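Local coordinates for protein peptide ABC transporter permease (Staphylococcus hominis, PDB 6EXS) that probably carries peptides across the membrane as a POT-family transporter, and binds a thioalcohol-conjugated dipeptide, a malodour precursor of the human axilla, at residues 38-42 with 177-182; 51-55 with 110-114; 60-64 with 306-311; 101-105 with 115-119. One frame throughout, in Å; residues are numbered along the deposited sequence.

Contact 1. Residues 38-42 with 177-182; sequences MLIFY and NFHGGF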
loop_
_atom_site.group_PDB
_atom_site.type_symbol
_atom_site.label_atom_id
_atom_site.label_comp_id
_atom_site.label_asym_id
_atom_site.label_seq_id
_atom_site.Cartn_x
_atom_site.Cartn_y
_atom_site.Cartn_z
ATOM N N MET A 38 0.695 -14.523 -4.459
ATOM C CA MET A 38 0.312 -15.913 -4.223
ATOM C C MET A 38 -0.918 -16.043 -3.348
ATOM O O MET A 38 -1.695 -16.971 -3.552
ATOM C CB MET A 38 1.456 -16.667 -3.526
ATOM C CG MET A 38 2.701 -16.838 -4.364
ATOM S SD MET A 38 3.857 -17.971 -3.548
ATOM C CE MET A 38 3.297 -19.490 -4.173
ATOM N N LEU A 39 -1.063 -15.164 -2.332
ATOM C CA LEU A 39 -2.137 -15.230 -1.330
ATOM C C LEU A 39 -3.545 -15.352 -1.911
ATOM O O LEU A 39 -4.297 -16.195 -1.424
ATOM C CB LEU A 39 -2.071 -14.070 -0.317
ATOM C CG LEU A 39 -2.714 -14.351 1.054
ATOM C CD1 LEU A 39 -1.888 -15.338 1.876
ATOM C CD2 LEU A 39 -2.894 -13.060 1.844
ATOM N N ILE A 40 -3.897 -14.562 -2.944
ATOM C CA ILE A 40 -5.242 -14.603 -3.536
ATOM C C ILE A 40 -5.565 -15.996 -4.104
ATOM O O ILE A 40 -6.625 -16.529 -3.793
ATOM C CB ILE A 40 -5.516 -13.437 -4.550
ATOM C CG1 ILE A 40 -6.990 -13.449 -5.075
ATOM C CG2 ILE A 40 -4.491 -13.371 -5.713
ATOM C CD1 ILE A 40 -8.092 -13.137 -4.063
ATOM N N PHE A 41 -4.635 -16.606 -4.861
ATOM C CA PHE A 41 -4.818 -17.935 -5.449
ATOM C C PHE A 41 -4.794 -19.028 -4.399
ATOM O O PHE A 41 -5.658 -19.901 -4.429
ATOM C CB PHE A 41 -3.813 -18.187 -6.572
ATOM C CG PHE A 41 -3.833 -17.059 -7.569
ATOM C CD1 PHE A 41 -4.955 -16.828 -8.357
ATOM C CD2 PHE A 41 -2.765 -16.171 -7.658
ATOM C CE1 PHE A 41 -4.997 -15.747 -9.230
ATOM C CE2 PHE A 41 -2.801 -15.106 -8.548
ATOM C CZ PHE A 41 -3.923 -14.884 -9.313
ATOM N N TYR A 42 -3.861 -18.940 -3.432
ATOM C CA TYR A 42 -3.758 -19.880 -2.319
ATOM C C TYR A 42 -5.082 -19.954 -1.531
ATOM O O TYR A 42 -5.493 -21.041 -1.153
ATOM C CB TYR A 42 -2.610 -19.465 -1.392
ATOM C CG TYR A 42 -2.481 -20.305 -0.142
ATOM C CD1 TYR A 42 -2.287 -21.684 -0.221
ATOM C CD2 TYR A 42 -2.496 -19.719 1.121
ATOM C CE1 TYR A 42 -2.120 -22.458 0.926
ATOM C CE2 TYR A 42 -2.325 -20.483 2.277
ATOM C CZ TYR A 42 -2.140 -21.855 2.173
ATOM O OH TYR A 42 -1.972 -22.621 3.303
ATOM N N ASN A 177 2.892 -25.477 -5.041
ATOM C CA ASN A 177 3.726 -25.557 -3.847
ATOM C C ASN A 177 3.675 -24.193 -3.173
ATOM O O ASN A 177 4.599 -23.393 -3.298
ATOM C CB ASN A 177 5.162 -25.979 -4.217
ATOM C CG ASN A 177 6.094 -26.260 -3.057
ATOM O OD1 ASN A 177 7.307 -26.363 -3.239
ATOM N ND2 ASN A 177 5.581 -26.386 -1.841
ATOM N N PHE A 178 2.558 -23.905 -2.505
ATOM C CA PHE A 178 2.353 -22.625 -1.830
ATOM C C PHE A 178 3.267 -22.487 -0.629
ATOM O O PHE A 178 3.995 -21.491 -0.549
ATOM C CB PHE A 178 0.871 -22.399 -1.489
ATOM C CG PHE A 178 -0.019 -22.280 -2.712
ATOM C CD1 PHE A 178 -0.004 -21.128 -3.501
ATOM C CD2 PHE A 178 -0.856 -23.327 -3.090
ATOM C CE1 PHE A 178 -0.819 -21.024 -4.635
ATOM C CE2 PHE A 178 -1.669 -23.224 -4.230
ATOM C CZ PHE A 178 -1.642 -22.076 -4.994
ATOM N N HIS A 179 3.324 -23.528 0.241
ATOM C CA HIS A 179 4.208 -23.544 1.416
ATOM C C HIS A 179 5.693 -23.310 1.059
ATOM O O HIS A 179 6.394 -22.625 1.807
ATOM C CB HIS A 179 4.033 -24.816 2.243
ATOM C CG HIS A 179 2.679 -24.948 2.859
ATOM N ND1 HIS A 179 2.010 -23.855 3.380
ATOM C CD2 HIS A 179 1.920 -26.051 3.038
ATOM C CE1 HIS A 179 0.865 -24.324 3.840
ATOM N NE2 HIS A 179 0.771 -25.641 3.666
ATOM N N GLY A 180 6.125 -23.847 -0.089
ATOM C CA GLY A 180 7.473 -23.683 -0.617
ATOM C C GLY A 180 7.731 -22.267 -1.094
ATOM O O GLY A 180 8.836 -21.746 -0.915
ATOM N N GLY A 181 6.709 -21.652 -1.698
ATOM C CA GLY A 181 6.772 -20.280 -2.187
ATOM C C GLY A 181 6.806 -19.266 -1.055
ATOM O O GLY A 181 7.583 -18.309 -1.098
ATOM N N PHE A 182 5.965 -19.491 -0.017
ATOM C CA PHE A 182 5.879 -18.657 1.182
ATOM C C PHE A 182 7.141 -18.803 2.027
ATOM O O PHE A 182 7.485 -17.879 2.755
ATOM C CB PHE A 182 4.626 -18.996 2.018
ATOM C CG PHE A 182 3.279 -18.683 1.397
ATOM C CD1 PHE A 182 3.011 -17.421 0.871
ATOM C CD2 PHE A 182 2.268 -19.637 1.372
ATOM C CE1 PHE A 182 1.765 -17.129 0.300
ATOM C CE2 PHE A 182 1.025 -19.347 0.793
ATOM C CZ PHE A 182 0.777 -18.087 0.280
#

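Contact 2. Residues 51-55 with 110-114; sequences GLGID and ALFGL. With OLC ((2R)-2,3-dihydroxypropyl (9Z)-octadec-9-enoate), chain E.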
loop_
_atom_site.group_PDB
_atom_site.type_symbol
_atom_site.label_atom_id
_atom_site.label_comp_id
_atom_site.label_asym_id
_atom_site.label_seq_id
_atom_site.Cartn_x
_atom_site.Cartn_y
_atom_site.Cartn_z
ATOM N N GLY A 51 -4.736 -25.313 -2.127
ATOM C CA GLY A 51 -5.311 -24.051 -1.686
ATOM C C GLY A 51 -6.120 -24.230 -0.413
ATOM O O GLY A 51 -6.137 -25.323 0.167
ATOM N N LEU A 52 -6.805 -23.162 0.034
ATOM C CA LEU A 52 -7.606 -23.196 1.262
ATOM C C LEU A 52 -9.103 -23.428 1.016
ATOM O O LEU A 52 -9.837 -23.711 1.967
ATOM C CB LEU A 52 -7.370 -21.949 2.144
ATOM C CG LEU A 52 -5.989 -21.818 2.817
ATOM C CD1 LEU A 52 -5.856 -20.472 3.555
ATOM C CD2 LEU A 52 -5.711 -22.961 3.783
ATOM N N GLY A 53 -9.528 -23.341 -0.244
ATOM C CA GLY A 53 -10.907 -23.570 -0.656
ATOM C C GLY A 53 -11.915 -22.570 -0.129
ATOM O O GLY A 53 -13.099 -22.887 -0.040
ATOM N N ILE A 54 -11.453 -21.362 0.222
ATOM C CA ILE A 54 -12.257 -20.235 0.715
ATOM C C ILE A 54 -13.104 -19.688 -0.454
ATOM O O ILE A 54 -12.650 -19.686 -1.604
ATOM C CB ILE A 54 -11.315 -19.111 1.303
ATOM C CG1 ILE A 54 -10.503 -19.624 2.516
ATOM C CG2 ILE A 54 -12.073 -17.814 1.667
ATOM C CD1 ILE A 54 -9.264 -18.738 2.904
ATOM N N ASP A 55 -14.311 -19.199 -0.140
ATOM C CA ASP A 55 -15.219 -18.557 -1.083
ATOM C C ASP A 55 -14.463 -17.444 -1.795
ATOM O O ASP A 55 -13.758 -16.665 -1.143
ATOM C CB ASP A 55 -16.427 -17.973 -0.318
ATOM C CG ASP A 55 -17.292 -17.001 -1.103
ATOM O OD1 ASP A 55 -17.665 -17.329 -2.260
ATOM O OD2 ASP A 55 -17.626 -15.932 -0.552
ATOM N N ALA A 110 -3.168 -24.372 7.894
ATOM C CA ALA A 110 -4.399 -24.012 7.170
ATOM C C ALA A 110 -4.940 -22.598 7.513
ATOM O O ALA A 110 -4.206 -21.639 7.312
ATOM C CB ALA A 110 -5.474 -25.092 7.357
ATOM N N LEU A 111 -6.189 -22.460 8.019
ATOM C CA LEU A 111 -6.783 -21.155 8.334
ATOM C C LEU A 111 -6.092 -20.413 9.483
ATOM O O LEU A 111 -6.001 -19.185 9.432
ATOM C CB LEU A 111 -8.298 -21.243 8.579
ATOM C CG LEU A 111 -9.206 -21.541 7.367
ATOM C CD1 LEU A 111 -10.683 -21.409 7.751
ATOM C CD2 LEU A 111 -8.903 -20.633 6.181
ATOM N N PHE A 112 -5.570 -21.146 10.488
ATOM C CA PHE A 112 -4.829 -20.549 11.596
ATOM C C PHE A 112 -3.561 -19.882 11.054
ATOM O O PHE A 112 -3.289 -18.738 11.414
ATOM C CB PHE A 112 -4.486 -21.576 12.701
ATOM C CG PHE A 112 -3.608 -20.997 13.795
ATOM C CD1 PHE A 112 -4.166 -20.331 14.882
ATOM C CD2 PHE A 112 -2.219 -21.085 13.719
ATOM C CE1 PHE A 112 -3.352 -19.771 15.876
ATOM C CE2 PHE A 112 -1.407 -20.523 14.713
ATOM C CZ PHE A 112 -1.980 -19.874 15.787
ATOM N N GLY A 113 -2.820 -20.600 10.198
ATOM C CA GLY A 113 -1.593 -20.130 9.561
ATOM C C GLY A 113 -1.792 -18.895 8.714
ATOM O O GLY A 113 -0.891 -18.060 8.632
ATOM N N LEU A 114 -2.988 -18.752 8.101
ATOM C CA LEU A 114 -3.347 -17.596 7.285
ATOM C C LEU A 114 -3.647 -16.381 8.153
ATOM O O LEU A 114 -3.040 -15.328 7.938
ATOM C CB LEU A 114 -4.523 -17.923 6.336
ATOM C CG LEU A 114 -5.279 -16.747 5.688
ATOM C CD1 LEU A 114 -4.479 -16.101 4.590
ATOM C CD2 LEU A 114 -6.616 -17.191 5.151
HETATM C C10 OLC E . -0.755 -15.592 17.477
HETATM C C9 OLC E . -1.708 -14.713 17.203
HETATM C C11 OLC E . -0.280 -16.717 16.600
HETATM C C8 OLC E . -2.538 -14.643 15.955
HETATM C C24 OLC E . -10.697 -21.763 12.548
HETATM C C12 OLC E . 0.909 -17.494 17.161
HETATM C C7 OLC E . -4.041 -14.704 16.208
HETATM C C13 OLC E . 1.485 -18.510 16.185
HETATM C C6 OLC E . -4.865 -15.061 14.978
HETATM C C5 OLC E . -4.998 -16.558 14.711
HETATM C C4 OLC E . -6.158 -17.231 15.436
HETATM C C3 OLC E . -7.487 -17.190 14.691
HETATM C C2 OLC E . -7.697 -18.386 13.766
HETATM C C21 OLC E . -10.207 -19.593 11.319
HETATM C C1 OLC E . -8.966 -18.350 12.963
HETATM C C22 OLC E . -11.263 -20.557 11.823
HETATM O O19 OLC E . -9.735 -17.424 12.919
HETATM O O25 OLC E . -10.066 -22.671 11.650
HETATM O O23 OLC E . -12.192 -19.861 12.658
HETATM O O20 OLC E . -9.131 -19.496 12.287
#

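Contact 3. Residues 60-64 with 306-311; sequences MSIMS and SNVLNI. With C3H (2-[[(2~{R})-2-azanyl-3-[(3~{S})-3-methyl-1-oxidanyl-hexan-3-yl]sulfanyl-propanoyl]amino]ethanoic acid), chain O.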
loop_
_atom_site.group_PDB
_atom_site.type_symbol
_atom_site.label_atom_id
_atom_site.label_comp_id
_atom_site.label_asym_id
_atom_site.label_seq_id
_atom_site.Cartn_x
_atom_site.Cartn_y
_atom_site.Cartn_z
ATOM N N MET A 60 -11.347 -12.320 -1.853
ATOM C CA MET A 60 -11.224 -10.994 -2.453
ATOM C C MET A 60 -11.307 -9.923 -1.361
ATOM O O MET A 60 -10.465 -9.034 -1.312
ATOM C CB MET A 60 -12.325 -10.780 -3.514
ATOM C CG MET A 60 -12.124 -11.583 -4.801
ATOM S SD MET A 60 -13.028 -10.906 -6.227
ATOM C CE MET A 60 -14.666 -11.421 -5.873
ATOM N N SER A 61 -12.303 -10.035 -0.470
ATOM C CA SER A 61 -12.513 -9.151 0.684
ATOM C C SER A 61 -11.278 -9.130 1.614
ATOM O O SER A 61 -10.806 -8.036 1.945
ATOM C CB SER A 61 -13.765 -9.564 1.456
ATOM O OG SER A 61 -13.941 -8.717 2.579
ATOM N N ILE A 62 -10.733 -10.334 1.981
ATOM C CA ILE A 62 -9.529 -10.507 2.816
ATOM C C ILE A 62 -8.328 -9.698 2.261
ATOM O O ILE A 62 -7.694 -8.969 3.019
ATOM C CB ILE A 62 -9.195 -12.013 3.051
ATOM C CG1 ILE A 62 -10.262 -12.682 3.964
ATOM C CG2 ILE A 62 -7.772 -12.199 3.627
ATOM C CD1 ILE A 62 -10.407 -14.219 3.870
ATOM N N MET A 63 -8.052 -9.804 0.939
ATOM C CA MET A 63 -6.969 -9.084 0.247
ATOM C C MET A 63 -6.995 -7.558 0.498
ATOM O O MET A 63 -5.961 -6.968 0.836
ATOM C CB MET A 63 -6.979 -9.387 -1.265
ATOM C CG MET A 63 -6.533 -10.797 -1.603
ATOM S SD MET A 63 -4.799 -11.173 -1.206
ATOM C CE MET A 63 -3.979 -10.438 -2.611
ATOM N N SER A 64 -8.199 -6.946 0.386
ATOM C CA SER A 64 -8.432 -5.518 0.570
ATOM C C SER A 64 -8.352 -5.088 2.028
ATOM O O SER A 64 -7.692 -4.101 2.327
ATOM C CB SER A 64 -9.766 -5.120 -0.045
ATOM O OG SER A 64 -9.665 -5.165 -1.455
ATOM N N SER A 306 -5.145 -6.397 -7.663
ATOM C CA SER A 306 -4.550 -7.473 -6.862
ATOM C C SER A 306 -5.543 -8.568 -6.487
ATOM O O SER A 306 -5.108 -9.636 -6.073
ATOM C CB SER A 306 -3.903 -6.910 -5.599
ATOM O OG SER A 306 -4.838 -6.192 -4.808
ATOM N N ASN A 307 -6.860 -8.314 -6.614
ATOM C CA ASN A 307 -7.894 -9.287 -6.227
ATOM C C ASN A 307 -9.099 -9.400 -7.183
ATOM O O ASN A 307 -9.828 -10.380 -7.097
ATOM C CB ASN A 307 -8.386 -8.990 -4.793
ATOM C CG ASN A 307 -9.043 -7.641 -4.589
ATOM O OD1 ASN A 307 -8.816 -6.676 -5.322
ATOM N ND2 ASN A 307 -9.842 -7.534 -3.557
ATOM N N VAL A 308 -9.330 -8.394 -8.052
ATOM C CA VAL A 308 -10.490 -8.363 -8.954
ATOM C C VAL A 308 -10.090 -8.542 -10.439
ATOM O O VAL A 308 -10.604 -9.458 -11.098
ATOM C CB VAL A 308 -11.365 -7.088 -8.712
ATOM C CG1 VAL A 308 -12.493 -6.964 -9.735
ATOM C CG2 VAL A 308 -11.921 -7.056 -7.287
ATOM N N LEU A 309 -9.215 -7.665 -10.962
ATOM C CA LEU A 309 -8.800 -7.680 -12.369
ATOM C C LEU A 309 -8.016 -8.940 -12.781
ATOM O O LEU A 309 -8.210 -9.430 -13.899
ATOM C CB LEU A 309 -8.024 -6.397 -12.721
ATOM C CG LEU A 309 -7.949 -5.995 -14.208
ATOM C CD1 LEU A 309 -9.346 -5.900 -14.851
ATOM C CD2 LEU A 309 -7.175 -4.683 -14.373
ATOM N N ASN A 310 -7.173 -9.477 -11.868
ATOM C CA ASN A 310 -6.370 -10.691 -12.074
ATOM C C ASN A 310 -7.207 -12.003 -12.157
ATOM O O ASN A 310 -6.908 -12.853 -13.003
ATOM C CB ASN A 310 -5.260 -10.801 -11.013
ATOM C CG ASN A 310 -5.694 -10.683 -9.570
ATOM O OD1 ASN A 310 -6.776 -10.190 -9.248
ATOM N ND2 ASN A 310 -4.825 -11.108 -8.662
ATOM N N ILE A 311 -8.233 -12.169 -11.270
ATOM C CA ILE A 311 -9.142 -13.325 -11.265
ATOM C C ILE A 311 -10.000 -13.271 -12.541
ATOM O O ILE A 311 -10.250 -14.310 -13.152
ATOM C CB ILE A 311 -10.014 -13.419 -9.985
ATOM C CG1 ILE A 311 -9.160 -13.520 -8.703
ATOM C CG2 ILE A 311 -11.004 -14.595 -10.077
ATOM C CD1 ILE A 311 -9.997 -13.547 -7.379
HETATM O O2 C3H O . 4.364 -0.842 -4.199
HETATM C C11 C3H O . 4.442 -0.484 -5.320
HETATM O O3 C3H O . 4.631 0.741 -5.666
HETATM C C10 C3H O . 4.278 -1.372 -6.519
HETATM N N1 C3H O . 3.417 -2.504 -6.276
HETATM C C9 C3H O . 2.104 -2.417 -6.414
HETATM O O1 C3H O . 1.437 -1.525 -5.911
HETATM C C8 C3H O . 1.409 -3.451 -7.238
HETATM N N C3H O . 2.298 -4.588 -7.428
HETATM C C7 C3H O . 0.145 -3.949 -6.535
HETATM S S C3H O . -1.445 -3.300 -7.115
HETATM C C3 C3H O . -1.830 -3.882 -8.852
HETATM C C4 C3H O . -2.038 -5.372 -8.760
HETATM C C5 C3H O . -0.674 -3.425 -9.752
HETATM C C6 C3H O . -0.646 -3.960 -11.167
HETATM O O C3H O . 0.491 -4.716 -11.423
HETATM C C2 C3H O . -3.102 -3.224 -9.379
HETATM C C1 C3H O . -2.924 -2.342 -10.603
HETATM C C C3H O . -4.233 -1.752 -11.053
#

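Contact 4. Residues 101-105 with 115-119; sequences GHICL and FSSMF. With OLC ((2R)-2,3-dihydroxypropyl (9Z)-octadec-9-enoate), chain E; OLC ((2R)-2,3-dihydroxypropyl (9Z)-octadec-9-enoate), chain N.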
loop_
_atom_site.group_PDB
_atom_site.type_symbol
_atom_site.label_atom_id
_atom_site.label_comp_id
_atom_site.label_asym_id
_atom_site.label_seq_id
_atom_site.Cartn_x
_atom_site.Cartn_y
_atom_site.Cartn_z
ATOM N N GLY A 101 5.350 -13.867 10.506
ATOM C CA GLY A 101 4.177 -13.926 9.640
ATOM C C GLY A 101 4.420 -14.730 8.377
ATOM O O GLY A 101 3.534 -15.439 7.912
ATOM N N HIS A 102 5.622 -14.648 7.817
ATOM C CA HIS A 102 5.972 -15.413 6.629
ATOM C C HIS A 102 6.171 -16.895 6.981
ATOM O O HIS A 102 5.809 -17.759 6.177
ATOM C CB HIS A 102 7.201 -14.818 5.919
ATOM C CG HIS A 102 6.933 -13.539 5.175
ATOM N ND1 HIS A 102 6.284 -13.535 3.954
ATOM C CD2 HIS A 102 7.296 -12.269 5.475
ATOM C CE1 HIS A 102 6.244 -12.269 3.569
ATOM N NE2 HIS A 102 6.838 -11.471 4.452
ATOM N N ILE A 103 6.708 -17.187 8.193
ATOM C CA ILE A 103 6.904 -18.561 8.665
ATOM C C ILE A 103 5.526 -19.226 8.888
ATOM O O ILE A 103 5.347 -20.373 8.478
ATOM C CB ILE A 103 7.885 -18.653 9.880
ATOM C CG1 ILE A 103 9.323 -18.257 9.445
ATOM C CG2 ILE A 103 7.901 -20.060 10.502
ATOM C CD1 ILE A 103 10.256 -17.786 10.574
ATOM N N CYS A 104 4.535 -18.477 9.446
ATOM C CA CYS A 104 3.156 -18.952 9.670
ATOM C C CYS A 104 2.588 -19.613 8.402
ATOM O O CYS A 104 2.016 -20.705 8.487
ATOM C CB CYS A 104 2.246 -17.819 10.147
ATOM S SG CYS A 104 2.593 -17.226 11.820
ATOM N N LEU A 105 2.763 -18.941 7.231
ATOM C CA LEU A 105 2.300 -19.401 5.918
ATOM C C LEU A 105 3.041 -20.620 5.382
ATOM O O LEU A 105 2.468 -21.358 4.586
ATOM C CB LEU A 105 2.339 -18.264 4.889
ATOM C CG LEU A 105 1.193 -17.266 4.926
ATOM C CD1 LEU A 105 1.376 -16.233 3.883
ATOM C CD2 LEU A 105 -0.178 -17.945 4.744
ATOM N N PHE A 115 -4.566 -16.509 9.136
ATOM C CA PHE A 115 -4.915 -15.358 9.984
ATOM C C PHE A 115 -3.774 -14.945 10.952
ATOM O O PHE A 115 -3.595 -13.745 11.164
ATOM C CB PHE A 115 -6.265 -15.550 10.693
ATOM C CG PHE A 115 -7.421 -15.543 9.709
ATOM C CD1 PHE A 115 -7.876 -14.353 9.148
ATOM C CD2 PHE A 115 -8.034 -16.731 9.320
ATOM C CE1 PHE A 115 -8.928 -14.352 8.215
ATOM C CE2 PHE A 115 -9.084 -16.730 8.387
ATOM C CZ PHE A 115 -9.522 -15.542 7.840
ATOM N N SER A 116 -2.963 -15.904 11.461
ATOM C CA SER A 116 -1.817 -15.585 12.322
ATOM C C SER A 116 -0.722 -14.858 11.533
ATOM O O SER A 116 -0.098 -13.933 12.060
ATOM C CB SER A 116 -1.263 -16.834 12.990
ATOM O OG SER A 116 -0.826 -17.766 12.018
ATOM N N SER A 117 -0.527 -15.241 10.255
ATOM C CA SER A 117 0.412 -14.600 9.321
ATOM C C SER A 117 -0.003 -13.138 9.106
ATOM O O SER A 117 0.837 -12.244 9.188
ATOM C CB SER A 117 0.396 -15.335 7.986
ATOM O OG SER A 117 1.108 -14.649 6.972
ATOM N N MET A 118 -1.304 -12.905 8.831
ATOM C CA MET A 118 -1.879 -11.578 8.617
ATOM C C MET A 118 -1.646 -10.691 9.826
ATOM O O MET A 118 -1.173 -9.580 9.656
ATOM C CB MET A 118 -3.367 -11.679 8.278
ATOM C CG MET A 118 -3.625 -11.908 6.799
ATOM S SD MET A 118 -5.333 -12.333 6.376
ATOM C CE MET A 118 -6.269 -10.903 7.134
ATOM N N PHE A 119 -1.884 -11.226 11.041
ATOM C CA PHE A 119 -1.697 -10.563 12.329
ATOM C C PHE A 119 -0.249 -10.046 12.509
ATOM O O PHE A 119 -0.066 -8.865 12.813
ATOM C CB PHE A 119 -2.115 -11.513 13.483
ATOM C CG PHE A 119 -1.744 -11.070 14.880
ATOM C CD1 PHE A 119 -2.502 -10.117 15.549
ATOM C CD2 PHE A 119 -0.635 -11.605 15.526
ATOM C CE1 PHE A 119 -2.156 -9.706 16.842
ATOM C CE2 PHE A 119 -0.284 -11.188 16.814
ATOM C CZ PHE A 119 -1.045 -10.241 17.461
HETATM C C10 OLC E . -0.755 -15.592 17.477
HETATM C C9 OLC E . -1.708 -14.713 17.203
HETATM C C11 OLC E . -0.280 -16.717 16.600
HETATM C C8 OLC E . -2.538 -14.643 15.955
HETATM C C24 OLC E . -10.697 -21.763 12.548
HETATM C C12 OLC E . 0.909 -17.494 17.161
HETATM C C7 OLC E . -4.041 -14.704 16.208
HETATM C C13 OLC E . 1.485 -18.510 16.185
HETATM C C6 OLC E . -4.865 -15.061 14.978
HETATM C C5 OLC E . -4.998 -16.558 14.711
HETATM C C4 OLC E . -6.158 -17.231 15.436
HETATM C C3 OLC E . -7.487 -17.190 14.691
HETATM C C2 OLC E . -7.697 -18.386 13.766
HETATM C C21 OLC E . -10.207 -19.593 11.319
HETATM C C1 OLC E . -8.966 -18.350 12.963
HETATM C C22 OLC E . -11.263 -20.557 11.823
HETATM O O19 OLC E . -9.735 -17.424 12.919
HETATM O O25 OLC E . -10.066 -22.671 11.650
HETATM O O23 OLC E . -12.192 -19.861 12.658
HETATM O O20 OLC E . -9.131 -19.496 12.287
HETATM C C24 OLC N . -12.828 -17.590 6.650
HETATM C C5 OLC N . -9.483 -13.382 13.658
HETATM C C4 OLC N . -10.241 -13.271 12.343
HETATM C C3 OLC N . -11.138 -14.463 12.057
HETATM C C2 OLC N . -11.898 -14.358 10.739
HETATM C C21 OLC N . -13.960 -16.677 8.709
HETATM C C1 OLC N . -12.757 -15.557 10.449
HETATM C C22 OLC N . -13.257 -17.857 8.074
HETATM O O19 OLC N . -13.201 -16.300 11.288
HETATM O O25 OLC N . -13.936 -17.683 5.767
HETATM O O23 OLC N . -12.135 -18.267 8.859
HETATM O O20 OLC N . -12.974 -15.701 9.130
#

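Contact 1. Residues 38-42 with 177-182
Y42 makes an aromatic cluster with F178 and F182. The edge of the F182 ring comes over one face of Y42, an edge-to-face pair with planes at 71° and Y42 CD2 3.6 Å from F182 CE2. F178 meets the tyrosine obliquely instead, Y42 CD1 lying 3.4 Å from F178 CG, and the CA of Y42 stands over the F178 face as a CH-pi contact. One turn earlier, chi1 and an extended chi2 carry M38 SD above the F182 ring, 4.8 Å from its centroid in a distant Met-aromatic contact; the bend at chi3 (88°) turns CE to within 3.7 Å of F178 CD1. The missing side chain of G181 leaves room for that methyl, and SD lies 4.0 Å from G181 CA. Beyond the rings, Y42 OH is 3.4 Å from H179 CE1, while H179 ND1 is held by a hydrogen bond to L105 O, which helps fix the imidazole. The two short helical segments run antiparallel at 161°, their axes 11.2 Å apart, a spacing filled by these side chains. Helix 74-106 presses L105 against Y42 and F182, and helix 147-174 backs M38 with L169, F172 and V173.

Contact 2. Residues 51-55 with 110-114
L52 holds its CG anti to the carbonyl carbon (chi1 -69°), which sends both methyls toward residues 110-114; L114 swings its CG anti to the backbone N (chi1 164°) and offers CD2 in return. The contact lays the loop between helices 16-44 and 56-72 of this major facilitator fold against helix 110-137, and it is wholly apolar. The branches of L52 divide the work: CD1 reaches L114 CD2 at 3.7 Å, and CD2 lies 3.8 Å from A110 CA. I54 comes tip to tip with L114, its CD1 3.8 Å from L114 CD2, and the same methyl also touches L111. Backbone bonds from L52, G53 and I54 to Y42, F45 and M43 keep the loop in place, and D55 caps the helix that follows. The same helix 110-137 also meets a monoolein lipid: F112 CZ approaches C11 of its chain, and L111 faces both ways, CD2 to the loop and CB to the lipid, 3.7 Å from C21 of the glycerol.

Contact 3. Residues 60-64 with 306-311
N307 reaches across to M60 and S64 with a single amide nitrogen. The contact belongs to the membrane core of the major facilitator fold, where helix 56-72 meets the link between helices 279-302 and 309-316, and S306 there lines the ligand pocket. N307 places CG between its backbone N and carbonyl carbon (chi1 62°), a crowded position that points the amide at the helix. ND2 donates to M60 O at 2.8 Å with an N-H...O angle of 150°; the oxygen lies close to the amide plane, whereas the donor stands above the carbonyl plane of M60. A weak second bond joins N307 ND2 to S64 OG at 3.2 Å, and that hydroxyl also has a weak link to Q445. Two bonds from one nitrogen should hold the buried amide against rotation.

M63 and N307 slide past each other in opposite directions, CB to CB at 3.8 Å, and the M63 chain then folds at chi2 and chi3 to lay CE 3.7 Å from S306 O. With chi1 -72° M60 CG lies 3.9 Å from I311 CD1; the chain runs on extended to SD, 4.1 Å from V308 CG2, and crosses the V308 side chain at about a right angle. S306 O also accepts a weak bond from N310 ND2, and on the pocket side S306 N lies 3.5 Å from C4 of the bound peptide conjugate.

Contact 4. Residues 101-105 with 115-119
S117 and G101 are joined by a hydrogen bond across this pair of helices. S117 OG donates to G101 O at 2.7 Å, with a C=O...O angle of 127° and the hydroxyl standing above the carbonyl plane. The torsion that sets it there turns OG anti to the backbone N (chi1 170°), out toward the neighbouring backbone. S116 OG, hydrogen-bonded to F112 O in its own helix, lies 3.5 Å from C104 SG.

Packing comes from small groups. Helices 74-106 and 110-137 form an antiparallel helical hairpin with a short connection, and their local axes approach to 7.6 Å, with G101 CA 3.8 Å from S117 CA. Glycine on one side and serine on the other leave little bulk to hold the backbones apart. C104 CB rests 3.8 Å from S117 CB, and L105 lays its CG alongside the S117 hydroxyl.

Lipid contacts make a third group, on helix 110-137. One monoolein runs past S116 and F119, its C8 3.6 Å from F119 CD2. A second covers one face of the F115 ring with C2, and its O23 comes to 3.4 Å from F115 CE2.

Contacts 1, 3 and 4 are buried, whereas contact 2 lies at the surface with lipid beside it. Contact 1 is mainly aromatic, with a methionine and a histidine beside the rings, and contact 2 is aliphatic; neither has a hydrogen bond across its segments. Contacts 3 and 4 each add a side-chain donor that bonds to a main-chain carbonyl. Helix 110-137 serves both contact 2 and contact 4, and the same monoolein touches both. L105 ties contact 4 to contact 1, packing on F182 and L39 and accepting the imidazole bond. Contact 1 meets contact 2 through Y42 O and L52 N, a probable hydrogen bond, and contact 3 through I40. Only contact 3 includes a residue of the ligand pocket.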